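Local coordinates for protein aminopeptidase YwaD (Bacillus subtilis, PDB 6HC6) that removes N-terminal amino acids from peptides as a secreted, two-zinc aminopeptidase of the M28 family, at residues L299-Y304 / H373-E378; Q123-P128 / G169-I174; F386-P391 / L415-D420. One frame throughout, in Å; residues are numbered along the deposited sequence.

Along the chain the contacts come one after another. Contact 2 (123-128 with 169-174) closes first, within the PA domain, before contact 1 (299-304 with 373-378) and then contact 3 (386-391 with 415-420) build parts of the M28 peptidase domain. Contacts 1 and 3 have centres about 22 Å apart and are joined in sequence, since helix 373-378 leads into strand 382-389, a member of the eight-stranded peptidase sheet. Contact 2 lies in a separate seven-stranded sheet, its centre about 36 Å from that of contact 1 and about 45 Å from that of contact 3. Contacts 1 and 3 therefore pack the zinc-bearing domain, while contact 2 belongs to the PA domain, away from the zinc sites.

Contact 1: residues L299-Y304 / H373-E378; sequences LGSSHY and HVPFHE
Pro375 presents its ring to two successive serines of segment 299-304 in helix 299-306, and CG is the atom that meets both hydroxyls. Ser301 OG approaches to 3.3 Å from Pro375 CG, and Ser302 OG lies 3.6 Å from the same Pro375 CG. Neither approach is a hydrogen bond; an aliphatic carbon simply rests against two oxygens whose polar needs are met elsewhere. The proline's CB also reaches the backbone, 3.8 Å from Ser301 O. Next to the proline, Phe376 meets Tyr304 in an apolar touch, the rings set obliquely to each other, with Tyr304 CD2 4.2 Å from Phe376 CZ. Phe376 leaves its helix to one side, but with CG anti to its own carbonyl carbon (chi1 -73°) the far end of the ring swings back to the tyrosine.

Further out, the polar ends are held by other residues. Ser301 OG hydrogen-bonds to Asp372, the residue before segment 373-378, so the same serine that packs on Pro375 also bonds to the chain leading into the proline's segment. Ser302 OG turns back to Leu298 O, just before its own segment, and Tyr304 OH bonds to Arg287.

The small serines and the proline probably help the helices run close, the axes of the two short segments 8.5 Å apart and inclined at 29°, with Ser302 and Pro375 nearest by CA. Both pack on the peptidase sheet: Ser301 and Phe376 touch Phe291 of strand 285-291, where Tyr304 meets Ile289, while Phe376 also reaches Ser383 of strand 382-389 and Tyr304 borders Gln90 of strand 86-93.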
ATOM      1  N   LEU A 299      -3.313  -2.067   7.147  1.00 18.69           N
ATOM      2  CA  LEU A 299      -4.212  -1.954   8.298  1.00 21.85           C
ATOM      3  C   LEU A 299      -5.594  -2.519   8.001  1.00 21.04           C
ATOM      4  O   LEU A 299      -6.233  -3.095   8.895  1.00 20.07           O
ATOM      5  CB  LEU A 299      -4.327  -0.501   8.746  1.00 21.65           C
ATOM      6  CG  LEU A 299      -3.009   0.095   9.241  1.00 21.94           C
ATOM      7  CD1 LEU A 299      -3.267   1.463   9.867  1.00 22.65           C
ATOM      8  CD2 LEU A 299      -2.311  -0.836  10.233  1.00 20.44           C
ATOM      9  N   GLY A 300      -6.074  -2.361   6.775  1.00 19.71           N
ATOM     10  CA  GLY A 300      -7.398  -2.853   6.434  1.00 18.82           C
ATOM     11  C   GLY A 300      -7.442  -4.356   6.284  1.00 22.90           C
ATOM     12  O   GLY A 300      -8.360  -5.002   6.795  1.00 18.97           O
ATOM     13  N   SER A 301      -6.461  -4.935   5.581  1.00 15.10           N
ATOM     14  CA  SER A 301      -6.454  -6.392   5.460  1.00 16.88           C
ATOM     15  C   SER A 301      -6.146  -7.062   6.797  1.00 23.78           C
ATOM     16  O   SER A 301      -6.707  -8.126   7.102  1.00 21.48           O
ATOM     17  CB  SER A 301      -5.461  -6.828   4.376  1.00 16.89           C
ATOM     18  OG  SER A 301      -4.182  -6.295   4.635  1.00 19.42           O
ATOM     19  N   SER A 302      -5.284  -6.456   7.619  1.00 19.65           N
ATOM     20  CA  SER A 302      -5.046  -7.009   8.952  1.00 23.72           C
ATOM     21  C   SER A 302      -6.325  -7.002   9.780  1.00 20.96           C
ATOM     22  O   SER A 302      -6.659  -7.996  10.434  1.00 24.17           O
ATOM     23  CB  SER A 302      -3.948  -6.225   9.675  1.00 25.81           C
ATOM     24  OG  SER A 302      -2.693  -6.435   9.054  1.00 28.49           O
ATOM     25  N   HIS A 303      -7.055  -5.883   9.768  1.00 22.85           N
ATOM     26  CA  HIS A 303      -8.333  -5.833  10.471  1.00 21.16           C
ATOM     27  C   HIS A 303      -9.280  -6.898   9.941  1.00 22.70           C
ATOM     28  O   HIS A 303      -9.918  -7.622  10.715  1.00 28.07           O
ATOM     29  CB  HIS A 303      -8.970  -4.454  10.322  1.00 19.93           C
ATOM     30  CG  HIS A 303     -10.263  -4.309  11.063  1.00 28.88           C
ATOM     31  ND1 HIS A 303     -10.320  -3.948  12.391  1.00 34.87           N
ATOM     32  CD2 HIS A 303     -11.546  -4.486  10.665  1.00 32.21           C
ATOM     33  CE1 HIS A 303     -11.583  -3.903  12.781  1.00 30.10           C
ATOM     34  NE2 HIS A 303     -12.347  -4.227  11.752  1.00 32.37           N
ATOM     35  N   TYR A 304      -9.381  -7.002   8.614  1.00 21.28           N
ATOM     36  CA  TYR A 304     -10.320  -7.938   8.004  1.00 18.23           C
ATOM     37  C   TYR A 304     -10.010  -9.371   8.409  1.00 25.54           C
ATOM     38  O   TYR A 304     -10.897 -10.108   8.863  1.00 24.62           O
ATOM     39  CB  TYR A 304     -10.289  -7.805   6.477  1.00 18.05           C
ATOM     40  CG  TYR A 304     -11.289  -8.731   5.829  1.00 18.86           C
ATOM     41  CD1 TYR A 304     -12.625  -8.375   5.749  1.00 23.13           C
ATOM     42  CD2 TYR A 304     -10.914  -9.991   5.365  1.00 19.68           C
ATOM     43  CE1 TYR A 304     -13.561  -9.232   5.202  1.00 23.51           C
ATOM     44  CE2 TYR A 304     -11.856 -10.863   4.818  1.00 20.65           C
ATOM     45  CZ  TYR A 304     -13.173 -10.465   4.736  1.00 22.99           C
ATOM     46  OH  TYR A 304     -14.126 -11.290   4.176  1.00 21.31           O
ATOM     47  N   HIS A 373      -1.969  -9.483   0.616  1.00 18.32           N
ATOM     48  CA  HIS A 373      -1.931 -10.934   0.725  1.00 19.97           C
ATOM     49  C   HIS A 373      -1.263 -11.387   2.015  1.00 18.84           C
ATOM     50  O   HIS A 373      -1.425 -12.544   2.406  1.00 19.67           O
ATOM     51  CB  HIS A 373      -1.180 -11.533  -0.464  1.00 18.06           C
ATOM     52  CG  HIS A 373       0.254 -11.109  -0.545  1.00 18.30           C
ATOM     53  ND1 HIS A 373       0.639  -9.786  -0.630  1.00 19.90           N
ATOM     54  CD2 HIS A 373       1.397 -11.834  -0.565  1.00 21.75           C
ATOM     55  CE1 HIS A 373       1.956  -9.718  -0.695  1.00 22.69           C
ATOM     56  NE2 HIS A 373       2.441 -10.947  -0.652  1.00 22.03           N
ATOM     57  N   VAL A 374      -0.524 -10.509   2.683  1.00 16.96           N
ATOM     58  CA  VAL A 374       0.331 -10.951   3.781  1.00 18.66           C
ATOM     59  C   VAL A 374      -0.518 -11.381   4.973  1.00 18.94           C
ATOM     60  O   VAL A 374      -0.241 -12.437   5.548  1.00 22.10           O
ATOM     61  CB  VAL A 374       1.354  -9.871   4.172  1.00 17.45           C
ATOM     62  CG1 VAL A 374       2.063 -10.245   5.473  1.00 19.71           C
ATOM     63  CG2 VAL A 374       2.376  -9.683   3.051  1.00 19.48           C
ATOM     64  N   PRO A 375      -1.534 -10.620   5.408  1.00 16.77           N
ATOM     65  CA  PRO A 375      -2.355 -11.119   6.529  1.00 20.14           C
ATOM     66  C   PRO A 375      -3.037 -12.443   6.232  1.00 20.82           C
ATOM     67  O   PRO A 375      -3.224 -13.258   7.150  1.00 21.62           O
ATOM     68  CB  PRO A 375      -3.373  -9.987   6.741  1.00 21.63           C
ATOM     69  CG  PRO A 375      -2.657  -8.777   6.289  1.00 21.54           C
ATOM     70  CD  PRO A 375      -1.848  -9.218   5.101  1.00 15.96           C
ATOM     71  N   PHE A 376      -3.427 -12.683   4.980  1.00 21.15           N
ATOM     72  CA  PHE A 376      -3.993 -13.983   4.629  1.00 23.21           C
ATOM     73  C   PHE A 376      -2.959 -15.080   4.815  1.00 23.96           C
ATOM     74  O   PHE A 376      -3.241 -16.123   5.414  1.00 26.87           O
ATOM     75  CB  PHE A 376      -4.509 -13.961   3.191  1.00 20.69           C
ATOM     76  CG  PHE A 376      -5.776 -13.181   3.028  1.00 20.06           C
ATOM     77  CD1 PHE A 376      -7.012 -13.785   3.249  1.00 21.53           C
ATOM     78  CD2 PHE A 376      -5.735 -11.834   2.698  1.00 17.25           C
ATOM     79  CE1 PHE A 376      -8.184 -13.069   3.111  1.00 20.23           C
ATOM     80  CE2 PHE A 376      -6.908 -11.102   2.565  1.00 20.14           C
ATOM     81  CZ  PHE A 376      -8.142 -11.729   2.765  1.00 19.88           C
ATOM     82  N   HIS A 377      -1.737 -14.845   4.321  1.00 22.30           N
ATOM     83  CA  HIS A 377      -0.670 -15.831   4.469  1.00 24.52           C
ATOM     84  C   HIS A 377      -0.373 -16.103   5.939  1.00 27.71           C
ATOM     85  O   HIS A 377      -0.167 -17.257   6.336  1.00 26.85           O
ATOM     86  CB  HIS A 377       0.591 -15.339   3.752  1.00 26.10           C
ATOM     87  CG  HIS A 377       1.718 -16.324   3.776  1.00 30.66           C
ATOM     88  ND1 HIS A 377       2.061 -17.082   2.678  1.00 29.82           N
ATOM     89  CD2 HIS A 377       2.567 -16.689   4.766  1.00 33.03           C
ATOM     90  CE1 HIS A 377       3.076 -17.872   2.990  1.00 36.28           C
ATOM     91  NE2 HIS A 377       3.405 -17.649   4.249  1.00 34.36           N
ATOM     92  N   GLU A 378      -0.358 -15.047   6.765  1.00 24.35           N
ATOM     93  CA  GLU A 378      -0.085 -15.218   8.188  1.00 27.51           C
ATOM     94  C   GLU A 378      -1.150 -16.067   8.869  1.00 30.53           C
ATOM     95  O   GLU A 378      -0.849 -16.776   9.838  1.00 29.00           O
ATOM     96  CB  GLU A 378       0.019 -13.859   8.871  1.00 28.90           C
ATOM     97  CG  GLU A 378       1.253 -13.068   8.482  1.00 41.81           C
ATOM     98  CD  GLU A 378       1.254 -11.681   9.093  1.00 51.89           C
ATOM     99  OE1 GLU A 378       0.257 -10.948   8.909  1.00 54.48           O
ATOM    100  OE2 GLU A 378       2.246 -11.331   9.768  1.00 56.82           O
TER

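Contact 2: residues Q123-P128 / G169-I174; sequences QGLTAP and GAKAVI
Leu125 makes most of this contact, opening the strand with its side chain directed at Lys171 and Ala172. Its CG is anti to the backbone N (chi1 164°), which carries the forked end over to the other segment, and each methyl takes a different partner. Leu125 CD1 packs 3.6 Å from Lys171 CD, against the aliphatic part of the lysine chain. The other branch meets backbone and methyl: Leu125 CD2 is 3.5 Å from Lys171 O and 3.6 Å from Ala172 CB.

Thr126 sets its CB away from this partner, and its OG1 is hydrogen-bonded to Thr216 of strand 214-222. At Ala127 the chain faces Lys171 again, and Ala127 CB comes within 4.2 Å of Lys171 CD. The lysine methylenes are thus touched by two residues of the strand, whereas the chain bends at its last torsion (chi4 -58°) and its end leads away from the strand. No hydrogen bond joins the two segments.

That absence follows from the sheet order. Strand 148-152 lies between strands 125-131 and 172-176, and its neighbourhood bridges them: Pro128 bonds through its backbone to Ile148, and Lys171 to Lys147. On its other flank strand 125-131 pairs with strand 214-222, through Leu125 with Leu217 and Ala127 with Ala215. Gly169, just after helix 158-167, completes a Schellman motif at its end, from which the chain leads on toward the strand that carries Val173 and Ile174.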
ATOM      1  N   GLN A 123       2.525  26.444  19.054  1.00 48.50           N
ATOM      2  CA  GLN A 123       3.568  27.416  18.757  1.00 51.07           C
ATOM      3  C   GLN A 123       4.754  26.784  18.042  1.00 46.47           C
ATOM      4  O   GLN A 123       5.589  27.507  17.485  1.00 50.23           O
ATOM      5  CB  GLN A 123       4.035  28.093  20.051  1.00 59.62           C
ATOM      6  CG  GLN A 123       4.633  27.142  21.095  1.00 65.76           C
ATOM      7  CD  GLN A 123       3.583  26.448  21.956  1.00 75.63           C
ATOM      8  OE1 GLN A 123       2.395  26.432  21.628  1.00 74.83           O
ATOM      9  NE2 GLN A 123       4.023  25.875  23.072  1.00 83.74           N
ATOM     10  N   GLY A 124       4.858  25.460  18.057  1.00 39.79           N
ATOM     11  CA  GLY A 124       5.926  24.764  17.379  1.00 37.50           C
ATOM     12  C   GLY A 124       7.126  24.494  18.270  1.00 37.69           C
ATOM     13  O   GLY A 124       7.287  25.051  19.359  1.00 36.92           O
ATOM     14  N   LEU A 125       7.984  23.611  17.779  1.00 30.22           N
ATOM     15  CA  LEU A 125       9.206  23.218  18.470  1.00 36.77           C
ATOM     16  C   LEU A 125      10.399  23.871  17.774  1.00 34.74           C
ATOM     17  O   LEU A 125      10.702  23.549  16.622  1.00 31.50           O
ATOM     18  CB  LEU A 125       9.342  21.697  18.472  1.00 33.79           C
ATOM     19  CG  LEU A 125      10.736  21.175  18.826  1.00 35.58           C
ATOM     20  CD1 LEU A 125      11.028  21.462  20.273  1.00 41.90           C
ATOM     21  CD2 LEU A 125      10.839  19.681  18.522  1.00 38.17           C
ATOM     22  N   THR A 126      11.072  24.786  18.467  1.00 28.64           N
ATOM     23  CA  THR A 126      12.299  25.398  17.975  1.00 27.79           C
ATOM     24  C   THR A 126      13.460  24.901  18.822  1.00 31.98           C
ATOM     25  O   THR A 126      13.392  24.943  20.053  1.00 32.88           O
ATOM     26  CB  THR A 126      12.227  26.928  18.032  1.00 33.56           C
ATOM     27  OG1 THR A 126      11.154  27.388  17.204  1.00 35.44           O
ATOM     28  CG2 THR A 126      13.518  27.536  17.536  1.00 31.73           C
ATOM     29  N   ALA A 127      14.512  24.422  18.170  1.00 30.56           N
ATOM     30  CA  ALA A 127      15.671  23.904  18.879  1.00 32.94           C
ATOM     31  C   ALA A 127      16.859  23.935  17.933  1.00 29.01           C
ATOM     32  O   ALA A 127      16.679  23.958  16.705  1.00 27.09           O
ATOM     33  CB  ALA A 127      15.419  22.472  19.389  1.00 27.24           C
ATOM     34  N   PRO A 128      18.082  23.935  18.464  1.00 32.31           N
ATOM     35  CA  PRO A 128      19.253  23.854  17.589  1.00 30.31           C
ATOM     36  C   PRO A 128      19.233  22.564  16.786  1.00 28.94           C
ATOM     37  O   PRO A 128      18.617  21.571  17.175  1.00 30.46           O
ATOM     38  CB  PRO A 128      20.436  23.882  18.565  1.00 33.48           C
ATOM     39  CG  PRO A 128      19.883  24.468  19.837  1.00 36.12           C
ATOM     40  CD  PRO A 128      18.459  23.997  19.889  1.00 41.03           C
ATOM     41  N   GLY A 169      18.445  11.765  23.459  1.00 40.42           N
ATOM     42  CA  GLY A 169      17.874  12.981  23.999  1.00 36.07           C
ATOM     43  C   GLY A 169      17.445  14.005  22.973  1.00 32.79           C
ATOM     44  O   GLY A 169      17.184  15.158  23.348  1.00 32.96           O
ATOM     45  N   ALA A 170      17.373  13.632  21.698  1.00 31.54           N
ATOM     46  CA  ALA A 170      16.919  14.564  20.675  1.00 33.26           C
ATOM     47  C   ALA A 170      15.488  15.006  20.952  1.00 31.41           C
ATOM     48  O   ALA A 170      14.678  14.257  21.506  1.00 32.93           O
ATOM     49  CB  ALA A 170      17.000  13.927  19.284  1.00 29.63           C
ATOM     50  N   LYS A 171      15.186  16.249  20.572  1.00 28.69           N
ATOM     51  CA  LYS A 171      13.838  16.782  20.702  1.00 28.23           C
ATOM     52  C   LYS A 171      12.950  16.426  19.517  1.00 29.11           C
ATOM     53  O   LYS A 171      11.723  16.449  19.651  1.00 30.49           O
ATOM     54  CB  LYS A 171      13.876  18.307  20.848  1.00 36.40           C
ATOM     55  CG  LYS A 171      14.080  18.800  22.279  1.00 40.96           C
ATOM     56  CD  LYS A 171      13.578  20.226  22.432  1.00 55.69           C
ATOM     57  CE  LYS A 171      13.999  20.836  23.757  1.00 68.46           C
ATOM     58  NZ  LYS A 171      13.517  20.024  24.910  1.00 74.34           N
ATOM     59  N   ALA A 172      13.551  16.097  18.379  1.00 26.12           N
ATOM     60  CA  ALA A 172      12.847  15.746  17.153  1.00 24.16           C
ATOM     61  C   ALA A 172      13.885  15.186  16.195  1.00 28.99           C
ATOM     62  O   ALA A 172      15.094  15.313  16.417  1.00 23.86           O
ATOM     63  CB  ALA A 172      12.127  16.948  16.534  1.00 25.14           C
ATOM     64  N   VAL A 173      13.393  14.571  15.124  1.00 25.69           N
ATOM     65  CA  VAL A 173      14.218  13.938  14.105  1.00 25.66           C
ATOM     66  C   VAL A 173      13.753  14.453  12.758  1.00 26.16           C
ATOM     67  O   VAL A 173      12.559  14.397  12.447  1.00 24.28           O
ATOM     68  CB  VAL A 173      14.116  12.398  14.145  1.00 27.14           C
ATOM     69  CG1 VAL A 173      14.993  11.770  13.061  1.00 30.14           C
ATOM     70  CG2 VAL A 173      14.505  11.864  15.509  1.00 28.22           C
ATOM     71  N   ILE A 174      14.687  14.971  11.969  1.00 23.84           N
ATOM     72  CA  ILE A 174      14.462  15.287  10.563  1.00 23.25           C
ATOM     73  C   ILE A 174      15.354  14.357   9.753  1.00 21.92           C
ATOM     74  O   ILE A 174      16.583  14.386   9.893  1.00 25.14           O
ATOM     75  CB  ILE A 174      14.770  16.762  10.260  1.00 24.42           C
ATOM     76  CG1 ILE A 174      13.951  17.676  11.181  1.00 21.25           C
ATOM     77  CG2 ILE A 174      14.539  17.070   8.791  1.00 24.07           C
ATOM     78  CD1 ILE A 174      14.314  19.153  11.078  1.00 24.94           C
TER

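Contact 3: residues F386-P391 / L415-D420; sequences FIWGDP and LQQAGD
Trp388 meets segment 415-420 of helix 412-430 with the NE1-CZ2-CH2 side of its indole, and Gln417 comes to it at the edge, near the ring plane. The closest pair there is Trp388 CH2 with Gln417 CG, 3.7 Å apart. The two side chains cross at about a right angle, the amide plane turned 66° from the indole; with a bend at chi2 (62°) the glutamine carries its amide away while its methylenes stay against the ring. Beside it, Ala418 CB sits 3.8 Å from Trp388 NE1. The backbone is met too, with Trp388 CZ2 3.7 Å from Ala418 N. Trp388 NE1 gives a weak hydrogen bond to Val325 O, and Arg414, one residue before the segment, makes a cation-pi contact with the indole. With an alanine here in place of Trp388, Ala418 and the Gln417 methylenes would probably lose the ring they pack on and Arg414 its cation-pi partner. Trp388 lies on strand 382-389, between strands 316-322 and 334-339, and this is a helix-on-sheet contact of the alpha/beta M28 peptidase fold, with the tryptophan side chain about 12 Å from a bound zinc.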
ATOM      1  N   PHE A 386      -0.192 -10.039  -7.224  1.00 20.24           N
ATOM      2  CA  PHE A 386       0.123  -9.904  -8.616  1.00 19.60           C
ATOM      3  C   PHE A 386       0.599  -8.467  -8.906  1.00 20.98           C
ATOM      4  O   PHE A 386      -0.067  -7.552  -8.586  1.00 20.74           O
ATOM      5  CB  PHE A 386      -1.074 -10.237  -9.485  1.00 17.25           C
ATOM      6  CG  PHE A 386      -1.548 -11.656  -9.374  1.00 18.84           C
ATOM      7  CD1 PHE A 386      -2.299 -12.051  -8.322  1.00 21.28           C
ATOM      8  CD2 PHE A 386      -1.240 -12.580 -10.316  1.00 21.09           C
ATOM      9  CE1 PHE A 386      -2.735 -13.337  -8.196  1.00 22.55           C
ATOM     10  CE2 PHE A 386      -1.665 -13.868 -10.208  1.00 21.85           C
ATOM     11  CZ  PHE A 386      -2.426 -14.247  -9.161  1.00 23.99           C
ATOM     12  N   ILE A 387       1.714  -8.342  -9.607  1.00 18.99           N
ATOM     13  CA  ILE A 387       2.309  -7.026  -9.857  1.00 17.54           C
ATOM     14  C   ILE A 387       3.249  -7.133 -11.058  1.00 21.54           C
ATOM     15  O   ILE A 387       3.945  -8.141 -11.227  1.00 21.31           O
ATOM     16  CB  ILE A 387       3.030  -6.515  -8.585  1.00 18.59           C
ATOM     17  CG1 ILE A 387       3.759  -5.191  -8.835  1.00 21.62           C
ATOM     18  CG2 ILE A 387       3.991  -7.563  -8.065  1.00 19.71           C
ATOM     19  CD1 ILE A 387       4.298  -4.567  -7.551  1.00 25.32           C
ATOM     20  N   TRP A 388       3.258  -6.098 -11.909  1.00 21.27           N
ATOM     21  CA  TRP A 388       4.203  -6.085 -13.022  1.00 25.10           C
ATOM     22  C   TRP A 388       5.579  -5.670 -12.528  1.00 25.63           C
ATOM     23  O   TRP A 388       5.711  -4.854 -11.611  1.00 23.83           O
ATOM     24  CB  TRP A 388       3.784  -5.122 -14.139  1.00 21.08           C
ATOM     25  CG  TRP A 388       2.542  -5.475 -14.880  1.00 21.08           C
ATOM     26  CD1 TRP A 388       1.302  -4.896 -14.728  1.00 20.61           C
ATOM     27  CD2 TRP A 388       2.403  -6.457 -15.907  1.00 22.38           C
ATOM     28  NE1 TRP A 388       0.399  -5.479 -15.599  1.00 20.62           N
ATOM     29  CE2 TRP A 388       1.053  -6.438 -16.330  1.00 22.04           C
ATOM     30  CE3 TRP A 388       3.287  -7.357 -16.508  1.00 24.59           C
ATOM     31  CZ2 TRP A 388       0.575  -7.284 -17.331  1.00 24.66           C
ATOM     32  CZ3 TRP A 388       2.808  -8.197 -17.505  1.00 29.35           C
ATOM     33  CH2 TRP A 388       1.467  -8.155 -17.902  1.00 29.72           C
ATOM     34  N   GLY A 389       6.612  -6.212 -13.168  1.00 22.88           N
ATOM     35  CA  GLY A 389       7.967  -5.862 -12.795  1.00 23.70           C
ATOM     36  C   GLY A 389       8.916  -6.010 -13.963  1.00 25.77           C
ATOM     37  O   GLY A 389       8.618  -6.681 -14.955  1.00 26.70           O
ATOM     38  N   ASP A 390      10.049  -5.335 -13.848  1.00 26.63           N
ATOM     39  CA  ASP A 390      11.136  -5.503 -14.803  1.00 32.02           C
ATOM     40  C   ASP A 390      11.562  -6.968 -14.813  1.00 39.60           C
ATOM     41  O   ASP A 390      12.029  -7.463 -13.778  1.00 44.99           O
ATOM     42  CB  ASP A 390      12.304  -4.599 -14.390  1.00 29.58           C
ATOM     43  CG  ASP A 390      13.445  -4.617 -15.362  1.00 32.31           C
ATOM     44  OD1 ASP A 390      13.555  -5.568 -16.152  1.00 33.46           O
ATOM     45  OD2 ASP A 390      14.262  -3.666 -15.307  1.00 34.43           O
ATOM     46  N   PRO A 391      11.450  -7.686 -15.943  1.00 35.26           N
ATOM     47  CA  PRO A 391      11.831  -9.107 -15.930  1.00 32.76           C
ATOM     48  C   PRO A 391      13.276  -9.329 -15.544  1.00 38.84           C
ATOM     49  O   PRO A 391      13.613 -10.413 -15.051  1.00 42.88           O
ATOM     50  CB  PRO A 391      11.561  -9.554 -17.375  1.00 34.29           C
ATOM     51  CG  PRO A 391      11.789  -8.334 -18.171  1.00 34.81           C
ATOM     52  CD  PRO A 391      11.213  -7.212 -17.317  1.00 32.47           C
ATOM     53  N   LEU A 415      -3.239  -3.544 -18.212  1.00 26.15           N
ATOM     54  CA  LEU A 415      -4.460  -3.883 -17.489  1.00 20.77           C
ATOM     55  C   LEU A 415      -5.144  -5.092 -18.104  1.00 23.62           C
ATOM     56  O   LEU A 415      -5.610  -5.988 -17.387  1.00 25.66           O
ATOM     57  CB  LEU A 415      -5.427  -2.700 -17.495  1.00 23.76           C
ATOM     58  CG  LEU A 415      -5.031  -1.491 -16.647  1.00 23.63           C
ATOM     59  CD1 LEU A 415      -5.958  -0.321 -16.943  1.00 24.97           C
ATOM     60  CD2 LEU A 415      -5.042  -1.859 -15.161  1.00 21.28           C
ATOM     61  N   GLN A 416      -5.215  -5.128 -19.434  1.00 23.84           N
ATOM     62  CA  GLN A 416      -5.904  -6.212 -20.120  1.00 24.40           C
ATOM     63  C   GLN A 416      -5.203  -7.544 -19.895  1.00 28.71           C
ATOM     64  O   GLN A 416      -5.849  -8.555 -19.598  1.00 27.62           O
ATOM     65  CB  GLN A 416      -6.001  -5.895 -21.615  1.00 26.33           C
ATOM     66  CG  GLN A 416      -6.778  -6.924 -22.410  1.00 27.75           C
ATOM     67  CD  GLN A 416      -8.246  -6.864 -22.075  1.00 30.13           C
ATOM     68  OE1 GLN A 416      -8.847  -5.786 -22.070  1.00 28.98           O
ATOM     69  NE2 GLN A 416      -8.836  -8.019 -21.776  1.00 27.33           N
ATOM     70  N   GLN A 417      -3.878  -7.565 -20.036  1.00 26.82           N
ATOM     71  CA  GLN A 417      -3.152  -8.825 -19.897  1.00 31.02           C
ATOM     72  C   GLN A 417      -3.178  -9.315 -18.456  1.00 30.49           C
ATOM     73  O   GLN A 417      -3.391 -10.508 -18.206  1.00 26.25           O
ATOM     74  CB  GLN A 417      -1.712  -8.656 -20.388  1.00 36.05           C
ATOM     75  CG  GLN A 417      -0.834  -9.903 -20.219  1.00 48.84           C
ATOM     76  CD  GLN A 417      -1.328 -11.112 -21.018  1.00 62.57           C
ATOM     77  OE1 GLN A 417      -2.096 -11.942 -20.515  1.00 64.09           O
ATOM     78  NE2 GLN A 417      -0.872 -11.223 -22.261  1.00 57.65           N
ATOM     79  N   ALA A 418      -2.966  -8.410 -17.497  1.00 25.35           N
ATOM     80  CA  ALA A 418      -3.098  -8.783 -16.092  1.00 24.24           C
ATOM     81  C   ALA A 418      -4.526  -9.218 -15.783  1.00 23.48           C
ATOM     82  O   ALA A 418      -4.747 -10.244 -15.132  1.00 22.03           O
ATOM     83  CB  ALA A 418      -2.687  -7.620 -15.189  1.00 20.24           C
ATOM     84  N   GLY A 419      -5.509  -8.449 -16.251  1.00 26.85           N
ATOM     85  CA  GLY A 419      -6.900  -8.812 -16.014  1.00 24.42           C
ATOM     86  C   GLY A 419      -7.263 -10.169 -16.590  1.00 26.76           C
ATOM     87  O   GLY A 419      -7.923 -10.983 -15.932  1.00 27.75           O
ATOM     88  N   ASP A 420      -6.842 -10.434 -17.828  1.00 25.38           N
ATOM     89  CA  ASP A 420      -7.141 -11.728 -18.439  1.00 27.84           C
ATOM     90  C   ASP A 420      -6.463 -12.866 -17.684  1.00 29.31           C
ATOM     91  O   ASP A 420      -7.057 -13.935 -17.495  1.00 27.32           O
ATOM     92  CB  ASP A 420      -6.726 -11.737 -19.909  1.00 32.78           C
ATOM     93  CG  ASP A 420      -7.690 -10.965 -20.790  1.00 38.32           C
ATOM     94  OD1 ASP A 420      -8.896 -10.921 -20.455  1.00 34.87           O
ATOM     95  OD2 ASP A 420      -7.248 -10.408 -21.820  1.00 35.47           O
TER